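PDB 6LUP: MHC class I protein from Ginglymostoma cirratum, which probably presents peptides at the cell surface to T cells, holding them in a groove of two helices over a beta sheet, as in other class I molecules. Local coordinates for residues Tyr7-Ser12 against Pro19-Val24; Arg39-Pro44 against Arg60-Leu65; His90-Met95 against Val111-Asp116. All blocks are in the same frame, centred on the assembly; numbering follows the deposited sequence.

Overall arrangement
All three contacts belong to the peptide-binding platform, and all reach the same antiparallel sheet. Contacts 1 and 3 are neighbouring hairpins whose centres lie about 10 Å apart; strands 3-12 and 91-100 join them, with Trp11 N 2.8 Å from Tyr92 O and Phe9 N 2.8 Å from Leu94 O. Contact 2, centred about 12 Å from contact 1, ties helix 55-82 to the sheet's margin, and Leu65 CD1 reaches Ala23 CB at 3.5 Å. Contacts 2 and 3 do not touch; their nearest atoms are about 9 Å apart. The bound peptide is reached from all three, by Tyr7, Glu61 and Tyr92 among others.

Contact 1. Residues Tyr7-Ser12 against Pro19-Val24; sequences YFFTWS and PEFVAV
Phe8 and Val24 face each other as a hydrogen-bonded antiparallel pair, Phe8 N to Val24 O and Val24 N to Phe8 O both measuring 3.0 Å. Thr10 and Val22 repeat the pattern, and Ser12 N closes the ladder on Glu20 O at 2.8 Å. One water donates to Thr10 O and Pro19 O and accepts from Ser12 OG, so a small hydroxyl suits the strand's end. Another donates to both Ser12 O and Glu20 OE2; the carboxylate also forms a salt bridge with Lys73.

Close aromatic packing lies on the face carrying Phe9, Trp11, Phe21 and Ala23. The Phe21 ring, its CG anti to the backbone N (chi1 -179°), lies beside Trp11 in an offset stack, 4.1 Å from the centroid of the indole five-membered ring with the planes 10° apart. Phe21 CD1 sits over the indole face, 3.2 Å from Trp11 NE1, while Phe21 CZ meets the edge of the Phe9 ring at CD2, 3.5 Å away. Ala23, on the same face, brings CB within 4.0 Å of Phe9 CD2; its small methyl lets Leu65 approach. On the other face, Val24 CG2 touches Phe8 CB at 3.8 Å. Thr10, Val22 and Val24, beta-branched residues that favour extended strand conformations, here pack against the chain of another protein.

Leu65 of helix 55-82 settles on Phe9, Phe21 and Ala23, and Trp68 and Trp71 meet the Phe9 and Trp11 rings, respectively. Tyr7 OH hydrogen-bonds the backbone of the bound peptide, whereas Phe8 meets the partner chain edge-to-face. The hairpin thus lies between groove and partner subunit, flanked in the sheet by strands 30-36 and 91-100.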
loop_
_atom_site.group_PDB
_atom_site.type_symbol
_atom_site.label_atom_id
_atom_site.label_comp_id
_atom_site.label_asym_id
_atom_site.label_seq_id
_atom_site.Cartn_x
_atom_site.Cartn_y
_atom_site.Cartn_z
ATOM N N TYR A 7 3.480 -0.604 -10.680
ATOM C CA TYR A 7 3.592 -2.019 -10.330
ATOM C C TYR A 7 4.634 -2.253 -9.244
ATOM O O TYR A 7 5.685 -1.608 -9.234
ATOM C CB TYR A 7 3.950 -2.838 -11.561
ATOM C CG TYR A 7 2.801 -3.052 -12.503
ATOM C CD1 TYR A 7 2.503 -2.120 -13.499
ATOM C CD2 TYR A 7 2.003 -4.190 -12.404
ATOM C CE1 TYR A 7 1.448 -2.321 -14.372
ATOM C CE2 TYR A 7 0.945 -4.399 -13.272
ATOM C CZ TYR A 7 0.673 -3.464 -14.252
ATOM O OH TYR A 7 -0.377 -3.673 -15.109
ATOM N N PHE A 8 4.340 -3.189 -8.342
ATOM C CA PHE A 8 5.207 -3.490 -7.202
ATOM C C PHE A 8 5.497 -4.982 -7.162
ATOM O O PHE A 8 4.581 -5.792 -7.013
ATOM C CB PHE A 8 4.560 -3.032 -5.885
ATOM C CG PHE A 8 4.262 -1.558 -5.837
ATOM C CD1 PHE A 8 3.149 -1.031 -6.493
ATOM C CD2 PHE A 8 5.104 -0.687 -5.155
ATOM C CE1 PHE A 8 2.885 0.333 -6.473
ATOM C CE2 PHE A 8 4.842 0.678 -5.126
ATOM C CZ PHE A 8 3.732 1.187 -5.783
ATOM N N PHE A 9 6.773 -5.335 -7.310
ATOM C CA PHE A 9 7.206 -6.726 -7.354
ATOM C C PHE A 9 7.992 -7.054 -6.094
ATOM O O PHE A 9 8.931 -6.335 -5.749
ATOM C CB PHE A 9 8.137 -6.966 -8.547
ATOM C CG PHE A 9 7.537 -6.657 -9.892
ATOM C CD1 PHE A 9 7.293 -5.345 -10.286
ATOM C CD2 PHE A 9 7.283 -7.678 -10.796
ATOM C CE1 PHE A 9 6.768 -5.066 -11.543
ATOM C CE2 PHE A 9 6.763 -7.407 -12.056
ATOM C CZ PHE A 9 6.500 -6.101 -12.431
ATOM N N THR A 10 7.623 -8.138 -5.414
ATOM C CA THR A 10 8.389 -8.608 -4.261
ATOM C C THR A 10 8.789 -10.070 -4.429
ATOM O O THR A 10 7.932 -10.942 -4.587
ATOM C CB THR A 10 7.621 -8.433 -2.934
ATOM O OG1 THR A 10 7.246 -7.063 -2.774
ATOM C CG2 THR A 10 8.480 -8.851 -1.745
ATOM N N TRP A 11 10.097 -10.316 -4.404
ATOM C CA TRP A 11 10.640 -11.667 -4.344
ATOM C C TRP A 11 11.174 -11.937 -2.942
ATOM O O TRP A 11 12.009 -11.187 -2.428
ATOM C CB TRP A 11 11.762 -11.856 -5.363
ATOM C CG TRP A 11 11.333 -11.783 -6.796
ATOM C CD1 TRP A 11 10.971 -12.827 -7.595
ATOM C CD2 TRP A 11 11.243 -10.605 -7.611
ATOM N NE1 TRP A 11 10.657 -12.378 -8.856
ATOM C CE2 TRP A 11 10.815 -11.018 -8.895
ATOM C CE3 TRP A 11 11.483 -9.243 -7.385
ATOM C CZ2 TRP A 11 10.618 -10.115 -9.948
ATOM C CZ3 TRP A 11 11.291 -8.348 -8.434
ATOM C CH2 TRP A 11 10.862 -8.791 -9.700
ATOM N N SER A 12 10.676 -13.004 -2.324
ATOM C CA SER A 12 11.137 -13.425 -1.001
ATOM C C SER A 12 11.845 -14.764 -1.064
ATOM O O SER A 12 11.523 -15.614 -1.895
ATOM C CB SER A 12 9.970 -13.526 -0.018
ATOM O OG SER A 12 9.373 -12.264 0.195
ATOM N N PRO A 19 4.303 -16.220 -0.359
ATOM C CA PRO A 19 4.719 -16.761 -1.654
ATOM C C PRO A 19 6.049 -16.156 -2.090
ATOM O O PRO A 19 6.305 -14.981 -1.827
ATOM C CB PRO A 19 3.604 -16.306 -2.598
ATOM C CG PRO A 19 2.410 -16.161 -1.724
ATOM C CD PRO A 19 2.939 -15.657 -0.414
ATOM N N GLU A 20 6.883 -16.957 -2.750
ATOM C CA GLU A 20 8.233 -16.537 -3.154
ATOM C C GLU A 20 8.260 -15.313 -4.080
ATOM O O GLU A 20 9.262 -14.590 -4.144
ATOM C CB GLU A 20 8.976 -17.701 -3.809
ATOM C CG GLU A 20 9.218 -18.887 -2.890
ATOM C CD GLU A 20 10.021 -19.980 -3.563
ATOM O OE1 GLU A 20 9.511 -21.115 -3.664
ATOM O OE2 GLU A 20 11.159 -19.708 -4.002
ATOM N N PHE A 21 7.157 -15.105 -4.798
ATOM C CA PHE A 21 6.980 -13.955 -5.662
ATOM C C PHE A 21 5.543 -13.471 -5.578
ATOM O O PHE A 21 4.603 -14.255 -5.690
ATOM C CB PHE A 21 7.336 -14.310 -7.105
ATOM C CG PHE A 21 7.193 -13.164 -8.074
ATOM C CD1 PHE A 21 7.669 -11.892 -7.754
ATOM C CD2 PHE A 21 6.603 -13.364 -9.319
ATOM C CE1 PHE A 21 7.543 -10.842 -8.649
ATOM C CE2 PHE A 21 6.480 -12.320 -10.221
ATOM C CZ PHE A 21 6.951 -11.057 -9.888
ATOM N N VAL A 22 5.389 -12.170 -5.366
ATOM C CA VAL A 22 4.084 -11.522 -5.393
ATOM C C VAL A 22 4.207 -10.140 -6.030
ATOM O O VAL A 22 5.050 -9.328 -5.637
ATOM C CB VAL A 22 3.421 -11.459 -3.995
ATOM C CG1 VAL A 22 4.411 -10.992 -2.942
ATOM C CG2 VAL A 22 2.186 -10.568 -4.013
ATOM N N ALA A 23 3.372 -9.901 -7.035
ATOM C CA ALA A 23 3.305 -8.612 -7.699
ATOM C C ALA A 23 1.892 -8.060 -7.650
ATOM O O ALA A 23 0.913 -8.812 -7.689
ATOM C CB ALA A 23 3.775 -8.733 -9.136
ATOM N N VAL A 24 1.791 -6.741 -7.555
ATOM C CA VAL A 24 0.501 -6.061 -7.541
ATOM C C VAL A 24 0.528 -4.875 -8.491
ATOM O O VAL A 24 1.568 -4.240 -8.660
ATOM C CB VAL A 24 0.114 -5.579 -6.125
ATOM C CG1 VAL A 24 -0.268 -6.758 -5.248
ATOM C CG2 VAL A 24 1.242 -4.772 -5.491
HETATM O O HOH W 1 4.742 -6.925 -3.821
HETATM O O HOH W 2 7.715 -12.315 -2.023
HETATM O O HOH W 3 12.768 -17.366 -3.443
#

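Contact 2. Residues Arg39-Pro44 against Arg60-Leu65; sequences RKEMIP and RETQTL
The groove wall formed by helix 55-82 meets the edge of the platform sheet here, where Met42 and Thr62 join segment 39-44 to the helix. Met42 N donates to Thr62 OG1 at 2.9 Å, with an N-H...O angle of 160°. Thr62 OG1 is also hydrogen-bonded to Trp58 O one helical turn back, so its hydroxyl serves helix and segment 39-44 together. The threonine's methyl CG2 lies 3.5 Å from Lys40 O, whose hydrogen bond is made to Arg66 NE.

The flexible thioether of Met42 runs beside Glu61 and reaches Leu65. Its CG is anti to the backbone N (chi1 -178°), CG to Glu61 CB being 3.8 Å. Bends at chi2 and chi3 then carry the methyl CE to Leu65 CD2, 3.5 Å away, where the two side chains cross obliquely. Leucine's branched apolar end lets CD2 meet Met42 while the side chain also touches Phe9, Phe21 and Ala23.

Glu61 places its aliphatic CB against methionine and its carboxylate elsewhere. OE2 receives both NE and NH2 of Arg60, NE at 2.8 Å, while OE1 hydrogen-bonds the backbone of the bound peptide. Arginine would thus be expected to stabilise the negative charge at the groove. The chemistry implies a division of labour: Met42 N to Thr62 OG1 and, just outside the segments, Lys40 O to Arg66 NE tie segment 39-44 to the helix, and Met42 adds apolar contacts with Glu61 CB and Leu65 CD2.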
loop_
_atom_site.group_PDB
_atom_site.type_symbol
_atom_site.label_atom_id
_atom_site.label_comp_id
_atom_site.label_asym_id
_atom_site.label_seq_id
_atom_site.Cartn_x
_atom_site.Cartn_y
_atom_site.Cartn_z
ATOM N N ARG A 39 -0.211 -19.445 -7.537
ATOM C CA ARG A 39 -1.239 -19.549 -8.571
ATOM C C ARG A 39 -0.659 -19.384 -9.976
ATOM O O ARG A 39 -1.188 -19.946 -10.935
ATOM C CB ARG A 39 -2.343 -18.520 -8.340
ATOM C CG ARG A 39 -3.664 -18.901 -8.977
ATOM C CD ARG A 39 -4.491 -17.681 -9.323
ATOM N NE ARG A 39 -5.596 -18.033 -10.216
ATOM C CZ ARG A 39 -6.882 -18.011 -9.872
ATOM N NH1 ARG A 39 -7.246 -17.645 -8.648
ATOM N NH2 ARG A 39 -7.809 -18.348 -10.763
ATOM N N LYS A 40 0.410 -18.595 -10.081
ATOM C CA LYS A 40 1.154 -18.376 -11.336
ATOM C C LYS A 40 0.324 -17.799 -12.492
ATOM O O LYS A 40 0.585 -18.078 -13.665
ATOM C CB LYS A 40 1.876 -19.659 -11.774
ATOM C CG LYS A 40 2.839 -20.235 -10.745
ATOM C CD LYS A 40 3.727 -21.301 -11.382
ATOM C CE LYS A 40 4.274 -22.276 -10.350
ATOM N NZ LYS A 40 5.265 -21.645 -9.435
ATOM N N GLU A 41 -0.674 -16.987 -12.149
ATOM C CA GLU A 41 -1.512 -16.302 -13.136
ATOM C C GLU A 41 -1.802 -14.876 -12.689
ATOM O O GLU A 41 -1.966 -14.610 -11.497
ATOM C CB GLU A 41 -2.833 -17.040 -13.345
ATOM C CG GLU A 41 -2.705 -18.381 -14.038
ATOM C CD GLU A 41 -4.018 -19.141 -14.105
ATOM O OE1 GLU A 41 -4.810 -19.062 -13.137
ATOM O OE2 GLU A 41 -4.255 -19.824 -15.130
ATOM N N MET A 42 -1.855 -13.957 -13.647
ATOM C CA MET A 42 -2.272 -12.595 -13.353
ATOM C C MET A 42 -3.792 -12.577 -13.245
ATOM O O MET A 42 -4.484 -13.030 -14.153
ATOM C CB MET A 42 -1.801 -11.629 -14.438
ATOM C CG MET A 42 -2.162 -10.184 -14.149
ATOM S SD MET A 42 -1.124 -9.479 -12.856
ATOM C CE MET A 42 0.002 -8.502 -13.848
ATOM N N ILE A 43 -4.305 -12.072 -12.130
ATOM C CA ILE A 43 -5.748 -12.091 -11.882
ATOM C C ILE A 43 -6.275 -10.695 -11.560
ATOM O O ILE A 43 -5.544 -9.866 -11.020
ATOM C CB ILE A 43 -6.123 -13.082 -10.755
ATOM C CG1 ILE A 43 -5.500 -12.657 -9.413
ATOM C CG2 ILE A 43 -5.706 -14.504 -11.136
ATOM C CD1 ILE A 43 -6.069 -13.360 -8.196
ATOM N N PRO A 44 -7.545 -10.425 -11.903
ATOM C CA PRO A 44 -8.152 -9.136 -11.556
ATOM C C PRO A 44 -8.446 -9.010 -10.070
ATOM O O PRO A 44 -8.833 -9.983 -9.420
ATOM C CB PRO A 44 -9.465 -9.132 -12.343
ATOM C CG PRO A 44 -9.760 -10.565 -12.607
ATOM C CD PRO A 44 -8.436 -11.254 -12.730
ATOM N N ARG A 60 -1.350 -12.600 -21.855
ATOM C CA ARG A 60 -0.082 -11.883 -21.975
ATOM C C ARG A 60 0.462 -11.413 -20.627
ATOM O O ARG A 60 1.659 -11.549 -20.355
ATOM C CB ARG A 60 -0.198 -10.698 -22.932
ATOM C CG ARG A 60 1.102 -9.919 -23.085
ATOM C CD ARG A 60 0.858 -8.473 -23.465
ATOM N NE ARG A 60 -0.156 -7.838 -22.618
ATOM C CZ ARG A 60 -1.383 -7.502 -23.026
ATOM N NH1 ARG A 60 -1.771 -7.732 -24.280
ATOM N NH2 ARG A 60 -2.220 -6.927 -22.173
ATOM N N GLU A 61 -0.408 -10.849 -19.790
ATOM C CA GLU A 61 0.019 -10.375 -18.471
ATOM C C GLU A 61 0.567 -11.517 -17.610
ATOM O O GLU A 61 1.542 -11.332 -16.874
ATOM C CB GLU A 61 -1.100 -9.624 -17.738
ATOM C CG GLU A 61 -1.527 -8.311 -18.381
ATOM C CD GLU A 61 -0.365 -7.379 -18.670
ATOM O OE1 GLU A 61 0.178 -6.777 -17.712
ATOM O OE2 GLU A 61 -0.004 -7.243 -19.866
ATOM N N THR A 62 -0.047 -12.692 -17.723
ATOM C CA THR A 62 0.413 -13.877 -17.006
ATOM C C THR A 62 1.815 -14.278 -17.483
ATOM O O THR A 62 2.704 -14.528 -16.670
ATOM C CB THR A 62 -0.593 -15.046 -17.140
ATOM O OG1 THR A 62 -1.788 -14.738 -16.410
ATOM C CG2 THR A 62 -0.016 -16.327 -16.592
ATOM N N GLN A 63 2.009 -14.302 -18.797
ATOM C CA GLN A 63 3.299 -14.657 -19.388
ATOM C C GLN A 63 4.427 -13.705 -18.972
ATOM O O GLN A 63 5.542 -14.146 -18.670
ATOM C CB GLN A 63 3.188 -14.716 -20.915
ATOM C CG GLN A 63 4.489 -15.047 -21.627
ATOM C CD GLN A 63 4.997 -16.448 -21.321
ATOM O OE1 GLN A 63 4.289 -17.434 -21.515
ATOM N NE2 GLN A 63 6.233 -16.540 -20.849
ATOM N N THR A 64 4.130 -12.408 -18.960
ATOM C CA THR A 64 5.087 -11.386 -18.557
ATOM C C THR A 64 5.585 -11.667 -17.136
ATOM O O THR A 64 6.796 -11.681 -16.869
ATOM C CB THR A 64 4.441 -9.984 -18.617
ATOM O OG1 THR A 64 4.043 -9.694 -19.961
ATOM C CG2 THR A 64 5.395 -8.907 -18.126
ATOM N N LEU A 65 4.638 -11.904 -16.235
ATOM C CA LEU A 65 4.955 -12.125 -14.834
ATOM C C LEU A 65 5.655 -13.462 -14.624
ATOM O O LEU A 65 6.472 -13.606 -13.711
ATOM C CB LEU A 65 3.700 -11.997 -13.969
ATOM C CG LEU A 65 3.365 -10.607 -13.399
ATOM C CD1 LEU A 65 4.346 -10.205 -12.311
ATOM C CD2 LEU A 65 3.323 -9.532 -14.477
#

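Contact 3. Residues His90-Met95 against Val111-Asp116; sequences HTYQLM and VQHAWD
Asp116 grips the start of the opposite strand through both carboxylate oxygens. OD2 uses its syn lone pair to accept from His90 ND1 at 2.8 Å, with ring and carboxylate planes 14° apart; OD1 takes Thr91 N at 2.9 Å. Asp116 N returns a bond to Thr91 O. His90 ND1 donates to the carboxylate and NE2 bonds Gly87 O, which is consistent with a doubly protonated, charged imidazole. The Trp115 six-membered ring lies nearly parallel to His90 but slid aside, its CH2 3.7 Å from His90 CB.

Farther along, packing is close on the face bearing Tyr92, Leu94 and His113. Tyr92 has its CG anti to the backbone N (chi1 -161°); its OH meets the edge of the His113 ring, forming a 2.9 Å hydrogen bond with ND1. Leu94 CG lies over one imidazole face, toward its rim, in a CH-pi contact 4.1 Å from the centroid, and its CD2 branch touches Val111 CG2 at 3.7 Å. Histidine suits this place by combining a polar edge with a face that accepts an aliphatic chain.

The face of Gln93, Met95, Ala114 and Gln112 has looser contacts between the strands and is covered by the partner protein, whose backbone receives Gln93 NE2. Between side chains, Gln93 CB and Ala114 CB come no nearer than 4.1 Å. A water lies 2.9 Å from Gln93 OE1, which is also hydrogen-bonded to Ser117 OG. Gln112, partly exposed, merely runs alongside Met95.

Hydrogen-bonded pairs Gln93-Ala114 and Met95-Gln112 alternate with non-hydrogen-bonded Tyr92-Trp115 and Leu94-His113. This is the antiparallel hairpin of a class I platform floor: Tyr92 touches the peptide above, while the partner chain packs beneath.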
loop_
_atom_site.group_PDB
_atom_site.type_symbol
_atom_site.label_atom_id
_atom_site.label_comp_id
_atom_site.label_asym_id
_atom_site.label_seq_id
_atom_site.Cartn_x
_atom_site.Cartn_y
_atom_site.Cartn_z
ATOM N N HIS A 90 15.977 -13.220 2.756
ATOM C CA HIS A 90 16.320 -12.142 1.822
ATOM C C HIS A 90 15.205 -11.759 0.846
ATOM O O HIS A 90 14.291 -12.540 0.588
ATOM C CB HIS A 90 17.612 -12.480 1.075
ATOM C CG HIS A 90 18.792 -12.641 1.978
ATOM N ND1 HIS A 90 19.371 -11.581 2.642
ATOM C CD2 HIS A 90 19.489 -13.743 2.348
ATOM C CE1 HIS A 90 20.381 -12.019 3.374
ATOM N NE2 HIS A 90 20.474 -13.327 3.212
ATOM N N THR A 91 15.309 -10.546 0.308
ATOM C CA THR A 91 14.253 -9.939 -0.495
ATOM C C THR A 91 14.811 -9.215 -1.718
ATOM O O THR A 91 15.881 -8.601 -1.661
ATOM C CB THR A 91 13.444 -8.933 0.354
ATOM O OG1 THR A 91 12.829 -9.621 1.446
ATOM C CG2 THR A 91 12.354 -8.262 -0.456
ATOM N N TYR A 92 14.081 -9.303 -2.824
ATOM C CA TYR A 92 14.282 -8.398 -3.943
ATOM C C TYR A 92 12.984 -7.642 -4.218
ATOM O O TYR A 92 11.891 -8.195 -4.075
ATOM C CB TYR A 92 14.742 -9.148 -5.192
ATOM C CG TYR A 92 15.389 -8.255 -6.233
ATOM C CD1 TYR A 92 16.761 -8.003 -6.212
ATOM C CD2 TYR A 92 14.629 -7.654 -7.233
ATOM C CE1 TYR A 92 17.357 -7.185 -7.158
ATOM C CE2 TYR A 92 15.215 -6.833 -8.183
ATOM C CZ TYR A 92 16.579 -6.603 -8.145
ATOM O OH TYR A 92 17.163 -5.790 -9.092
ATOM N N GLN A 93 13.107 -6.374 -4.600
ATOM C CA GLN A 93 11.942 -5.548 -4.890
ATOM C C GLN A 93 12.120 -4.737 -6.163
ATOM O O GLN A 93 13.222 -4.277 -6.462
ATOM C CB GLN A 93 11.638 -4.619 -3.718
ATOM C CG GLN A 93 11.072 -5.326 -2.501
ATOM C CD GLN A 93 11.133 -4.470 -1.258
ATOM O OE1 GLN A 93 12.192 -4.302 -0.651
ATOM N NE2 GLN A 93 9.992 -3.923 -0.866
ATOM N N LEU A 94 11.027 -4.573 -6.902
ATOM C CA LEU A 94 11.014 -3.741 -8.097
ATOM C C LEU A 94 9.796 -2.834 -8.072
ATOM O O LEU A 94 8.684 -3.287 -7.824
ATOM C CB LEU A 94 10.986 -4.602 -9.359
ATOM C CG LEU A 94 11.424 -4.015 -10.705
ATOM C CD1 LEU A 94 11.114 -5.011 -11.808
ATOM C CD2 LEU A 94 10.772 -2.688 -11.035
ATOM N N MET A 95 10.022 -1.552 -8.331
ATOM C CA MET A 95 8.962 -0.574 -8.490
ATOM C C MET A 95 9.095 0.048 -9.858
ATOM O O MET A 95 10.148 0.600 -10.181
ATOM C CB MET A 95 9.150 0.563 -7.497
ATOM C CG MET A 95 8.353 0.463 -6.222
ATOM S SD MET A 95 8.862 1.770 -5.081
ATOM C CE MET A 95 8.117 3.211 -5.851
ATOM N N VAL A 111 11.714 3.439 -12.658
ATOM C CA VAL A 111 11.946 2.029 -12.383
ATOM C C VAL A 111 13.057 1.947 -11.334
ATOM O O VAL A 111 14.163 2.446 -11.543
ATOM C CB VAL A 111 12.222 1.188 -13.663
ATOM C CG1 VAL A 111 13.360 1.763 -14.493
ATOM C CG2 VAL A 111 12.482 -0.271 -13.316
ATOM N N GLN A 112 12.724 1.346 -10.194
ATOM C CA GLN A 112 13.613 1.289 -9.037
ATOM C C GLN A 112 13.699 -0.137 -8.522
ATOM O O GLN A 112 12.681 -0.815 -8.376
ATOM C CB GLN A 112 13.098 2.198 -7.918
ATOM C CG GLN A 112 13.086 3.679 -8.251
ATOM C CD GLN A 112 12.124 4.468 -7.383
ATOM O OE1 GLN A 112 11.359 5.293 -7.882
ATOM N NE2 GLN A 112 12.151 4.216 -6.074
ATOM N N HIS A 113 14.920 -0.581 -8.247
ATOM C CA HIS A 113 15.161 -1.920 -7.728
ATOM C C HIS A 113 15.765 -1.839 -6.330
ATOM O O HIS A 113 16.538 -0.921 -6.026
ATOM C CB HIS A 113 16.112 -2.691 -8.641
ATOM C CG HIS A 113 15.657 -2.791 -10.063
ATOM N ND1 HIS A 113 15.476 -4.000 -10.700
ATOM C CD2 HIS A 113 15.365 -1.837 -10.981
ATOM C CE1 HIS A 113 15.086 -3.786 -11.946
ATOM N NE2 HIS A 113 15.011 -2.482 -12.140
ATOM N N ALA A 114 15.405 -2.799 -5.482
ATOM C CA ALA A 114 15.951 -2.869 -4.132
ATOM C C ALA A 114 16.312 -4.282 -3.716
ATOM O O ALA A 114 15.609 -5.246 -4.034
ATOM C CB ALA A 114 14.994 -2.266 -3.125
ATOM N N TRP A 115 17.424 -4.371 -2.996
ATOM C CA TRP A 115 17.904 -5.605 -2.403
ATOM C C TRP A 115 17.816 -5.458 -0.888
ATOM O O TRP A 115 18.312 -4.480 -0.321
ATOM C CB TRP A 115 19.339 -5.862 -2.869
ATOM C CG TRP A 115 20.155 -6.758 -1.994
ATOM C CD1 TRP A 115 21.237 -6.399 -1.249
ATOM C CD2 TRP A 115 19.968 -8.164 -1.778
ATOM N NE1 TRP A 115 21.738 -7.488 -0.581
ATOM C CE2 TRP A 115 20.976 -8.585 -0.885
ATOM C CE3 TRP A 115 19.047 -9.109 -2.250
ATOM C CZ2 TRP A 115 21.094 -9.907 -0.452
ATOM C CZ3 TRP A 115 19.163 -10.430 -1.816
ATOM C CH2 TRP A 115 20.180 -10.812 -0.926
ATOM N N ASP A 116 17.160 -6.423 -0.246
ATOM C CA ASP A 116 16.890 -6.376 1.196
ATOM C C ASP A 116 16.390 -5.001 1.645
ATOM O O ASP A 116 16.901 -4.423 2.603
ATOM C CB ASP A 116 18.124 -6.810 2.005
ATOM C CG ASP A 116 18.297 -8.323 2.055
ATOM O OD1 ASP A 116 17.398 -9.054 1.593
ATOM O OD2 ASP A 116 19.336 -8.784 2.566
HETATM O O HOH W 4 14.392 -5.962 -1.464
#